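Local structure of transcriptional regulator, TetR family (Agrobacterium tumefaciens str., 3C2B) at the interface of chains A and B. The protein probably binds regulatory DNA through a helix-turn-helix domain and controls transcription as a member of the TetR family. Residues are numbered along the deposited sequence; one frame, centred on the assembly and turned at random. Chains: chain A/B, Transcriptional regulator, TetR family.

Contact 1: the interface of chains A and B. Residues chain A 113, 116-117, 131-132, 177, 181; chain B 178, 181-182.
In the interface between chains A and B, which probably forms the dimer usual for TetR regulators, B:Leu182, just past the end of helix 176-181, plugs into a groove on chain A between helices 107-120 and 127-134. With CG opposite its own carbonyl carbon (chi1 -73°) and the chain extended beyond (chi2 158°), the fork points into the partner. The two methyls part company there. CD2 goes to helix 107-120, meeting the methyl CB of A:Ala116 at 3.6 Å and CG1 of A:Ile117 at 3.7 Å. CD1 turns toward helix 127-134 and touches CD1 of A:Leu132 at 3.8 Å, the two leucines running antiparallel alongside one another. Alanine suits the floor of the groove, since its short side chain lets a leucine methyl come close to the helix, while the branched A:Ile117 forms a wall. That isoleucine lies at about a right angle to B:Leu182, and its CG1 also packs on CB of B:Leu181, 3.9 Å away. A:Asn113 borders the same methyl pair with its amide oxygen OD1, 3.9 Å from CD1 of B:Leu182, a van der Waals approach.

Beside this plug the two copies of helix 176-181 meet. The imidazole of A:His177 is carried toward the partner with CG anti to its backbone N (chi1 -168°), and one ring face is covered within its own chain by CD1 of A:Leu181, nearer the ring's edge than its centre. A compact valine fits between the helices here: CG2 of B:Val178 reaches ring nitrogen ND1 of A:His177 at 3.6 Å, with CG1 of the same valine farther off at 4.1 Å.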
# COMPACT_ATOMS: atom_id res chain seq x y z
N ASN A 113 -7.42 -7.93 4.79
CA ASN A 113 -6.56 -7.55 3.67
C ASN A 113 -5.38 -8.47 3.47
O ASN A 113 -5.15 -8.93 2.35
CB ASN A 113 -6.13 -6.07 3.76
CG ASN A 113 -7.21 -5.15 3.23
OD1 ASN A 113 -7.38 -5.04 2.03
ND2 ASN A 113 -7.99 -4.54 4.12
N ALA A 116 -6.85 -11.80 1.99
CA ALA A 116 -7.19 -11.59 0.58
C ALA A 116 -5.99 -11.40 -0.33
O ALA A 116 -6.01 -11.87 -1.47
CB ALA A 116 -8.17 -10.41 0.42
N ILE A 117 -4.94 -10.74 0.17
CA ILE A 117 -3.68 -10.61 -0.56
C ILE A 117 -2.94 -11.95 -0.80
O ILE A 117 -2.50 -12.24 -1.92
CB ILE A 117 -2.75 -9.48 0.06
CG1 ILE A 117 -3.34 -8.09 -0.28
CG2 ILE A 117 -1.29 -9.65 -0.41
CD1 ILE A 117 -2.82 -6.84 0.57
N LEU A 131 -12.91 -7.05 -1.37
CA LEU A 131 -12.32 -5.88 -0.70
C LEU A 131 -12.18 -4.74 -1.70
O LEU A 131 -12.43 -3.58 -1.37
CB LEU A 131 -10.96 -6.21 -0.07
CG LEU A 131 -10.86 -7.01 1.24
CD1 LEU A 131 -11.84 -6.53 2.31
CD2 LEU A 131 -11.08 -8.45 0.95
N LEU A 132 -11.79 -5.09 -2.92
CA LEU A 132 -11.64 -4.13 -4.00
C LEU A 132 -12.99 -3.41 -4.31
O LEU A 132 -13.04 -2.18 -4.46
CB LEU A 132 -11.11 -4.85 -5.25
CG LEU A 132 -9.82 -4.44 -5.97
CD1 LEU A 132 -8.81 -3.83 -5.02
CD2 LEU A 132 -9.24 -5.64 -6.74
N HIS A 177 -0.12 1.86 4.33
CA HIS A 177 -1.02 0.69 4.39
C HIS A 177 -0.23 -0.60 4.10
O HIS A 177 -0.29 -1.54 4.89
CB HIS A 177 -2.23 0.87 3.45
CG HIS A 177 -3.31 -0.13 3.66
ND1 HIS A 177 -4.30 -0.36 2.73
CD2 HIS A 177 -3.60 -0.93 4.72
CE1 HIS A 177 -5.15 -1.26 3.22
NE2 HIS A 177 -4.74 -1.63 4.41
N LEU A 181 0.53 -3.73 6.68
CA LEU A 181 0.17 -5.04 6.20
C LEU A 181 1.30 -6.02 6.32
O LEU A 181 1.09 -7.19 6.58
CB LEU A 181 -0.29 -4.95 4.74
CG LEU A 181 -1.68 -4.34 4.53
CD1 LEU A 181 -1.98 -4.18 3.02
CD2 LEU A 181 -2.73 -5.18 5.17
N VAL B 178 -1.57 -1.62 -3.12
CA VAL B 178 -2.53 -2.49 -2.44
C VAL B 178 -3.53 -3.11 -3.41
O VAL B 178 -3.88 -4.29 -3.28
CB VAL B 178 -3.31 -1.76 -1.29
CG1 VAL B 178 -4.40 -2.68 -0.70
CG2 VAL B 178 -2.38 -1.27 -0.19
N LEU B 181 -1.79 -5.76 -5.33
CA LEU B 181 -1.57 -6.86 -4.36
C LEU B 181 -2.83 -7.70 -4.23
O LEU B 181 -2.76 -8.90 -4.06
CB LEU B 181 -1.17 -6.29 -2.99
CG LEU B 181 0.30 -6.23 -2.55
CD1 LEU B 181 1.34 -6.80 -3.55
CD2 LEU B 181 0.73 -4.92 -1.88
N LEU B 182 -3.98 -7.05 -4.33
CA LEU B 182 -5.25 -7.74 -4.20
C LEU B 182 -5.76 -8.32 -5.51
O LEU B 182 -6.77 -8.96 -5.53
CB LEU B 182 -6.31 -6.80 -3.62
CG LEU B 182 -6.27 -6.41 -2.14
CD1 LEU B 182 -7.02 -5.11 -1.90
CD2 LEU B 182 -6.85 -7.56 -1.28

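Contact 2: the interface of chains A and B. Residues chain A 167, 171, 200, 204; chain B 167, 171, 200, 204.
A:Leu171 and B:Leu171 meet across the two-fold axis of a helical dimer interface, their side chains crossing at a slant with the CD2 methyls 3.9 Å apart. Each belongs to helix 161-173, and in each CG is anti to the carbonyl carbon (chi1 -66° in both chains). The matching torsions give the pair a nearly symmetric shape: the CD2 of each leucine also lies near the branch carbon CG of the other.

The second leucine pair, on helix 190-205, is arranged differently. A:Leu204 and B:Leu204 stand at about a right angle, CD1 of A:Leu204 touching CD2 of B:Leu204 at 3.7 Å. Chi2 is 180° in B:Leu204 but 18° in A:Leu204, a nearly eclipsed value that may reflect an uncertain fit; with that turn, CD1 of A:Leu204 takes the place that CD2 has in B:Leu204. B:Leu204 spreads its fork over two helices of chain A. Its CD1 packs on CD2 of A:Leu171 at 3.9 Å, and its CD2 lies 3.6 Å from the backbone oxygen O of A:Ala200. In the reverse direction CD1 of A:Leu204 is 3.5 Å from O of B:Ala200, while its CD2 reaches toward CD2 of B:Leu171.

Small residues frame the leucines. A:Ala200 and B:Ala200, each one turn before A:Leu204 or B:Leu204 on its own helix, keep the surface low enough for the partner's leucine to rest against both CB and backbone. A:Ser167 and B:Ser167, one turn before A:Leu171 and B:Leu171, are similarly slight: CB of A:Ser167 lies 4.1 Å from CD2 of B:Leu171, and B:Ser167 makes the equivalent approach to A:Leu171. Flexible, forked leucines can adapt to such a shallow surface, and together these residues join helices 161-173 and 190-205 of both chains into a packed four-helix arrangement that probably helps hold the dimer together.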
# COMPACT_ATOMS: atom_id res chain seq x y z
N SER A 167 -5.15 11.72 -5.41
CA SER A 167 -4.07 12.51 -4.85
C SER A 167 -4.20 12.62 -3.32
O SER A 167 -3.24 12.40 -2.62
CB SER A 167 -4.06 13.93 -5.43
OG SER A 167 -3.71 13.93 -6.81
N LEU A 171 -1.57 11.19 -0.58
CA LEU A 171 -1.02 12.16 0.39
C LEU A 171 -1.26 11.78 1.86
O LEU A 171 -0.39 11.96 2.70
CB LEU A 171 -1.50 13.59 0.14
CG LEU A 171 -1.04 14.26 -1.18
CD1 LEU A 171 -1.83 15.57 -1.42
CD2 LEU A 171 0.50 14.60 -1.19
N ALA A 200 -1.42 20.03 2.01
CA ALA A 200 -0.99 19.63 0.66
C ALA A 200 -2.19 19.57 -0.36
O ALA A 200 -2.12 20.13 -1.45
CB ALA A 200 -0.21 18.29 0.73
N LEU A 204 -2.89 21.94 -3.77
CA LEU A 204 -3.08 21.38 -5.11
C LEU A 204 -4.39 21.82 -5.74
O LEU A 204 -4.42 22.24 -6.87
CB LEU A 204 -3.05 19.85 -5.00
CG LEU A 204 -1.89 18.98 -5.48
CD1 LEU A 204 -0.58 19.71 -5.68
CD2 LEU A 204 -1.71 17.74 -4.66
N SER B 167 5.42 12.27 0.23
CA SER B 167 4.43 12.91 -0.64
C SER B 167 4.52 12.46 -2.08
O SER B 167 3.50 12.15 -2.69
CB SER B 167 4.57 14.45 -0.62
OG SER B 167 4.32 14.95 0.67
N LEU B 171 1.71 10.44 -4.23
CA LEU B 171 1.22 10.97 -5.49
C LEU B 171 1.35 10.02 -6.67
O LEU B 171 0.46 9.95 -7.50
CB LEU B 171 1.87 12.34 -5.81
CG LEU B 171 1.49 13.48 -4.85
CD1 LEU B 171 2.53 14.62 -4.97
CD2 LEU B 171 -0.02 13.97 -4.99
N ALA B 200 2.12 17.39 -9.83
CA ALA B 200 1.64 17.66 -8.45
C ALA B 200 2.79 17.86 -7.48
O ALA B 200 2.68 18.66 -6.57
CB ALA B 200 0.70 16.57 -7.93
N LEU B 204 3.75 21.26 -5.09
CA LEU B 204 3.93 21.23 -3.63
C LEU B 204 5.32 21.68 -3.19
O LEU B 204 5.45 22.45 -2.22
CB LEU B 204 3.70 19.80 -3.08
CG LEU B 204 2.30 19.22 -3.19
CD1 LEU B 204 2.21 17.77 -2.60
CD2 LEU B 204 1.28 20.19 -2.51

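The C-alpha centres of contact 1 and contact 2 lie about 23 Å apart along one two-fold interface. They have no residue in common, and contact 1 has a twin with the chains exchanged, whereas contact 2 already includes the same four positions from both chains. Helix 161-173 of contact 2 is followed closely in sequence by helix 176-181 of contact 1, so one stretch of chain feeds both. Reciprocal plugging at contact 1 and helix packing at contact 2 thus brace the subunits at separated points, which probably limits their rocking and could help fix the spacing of the DNA-binding domains.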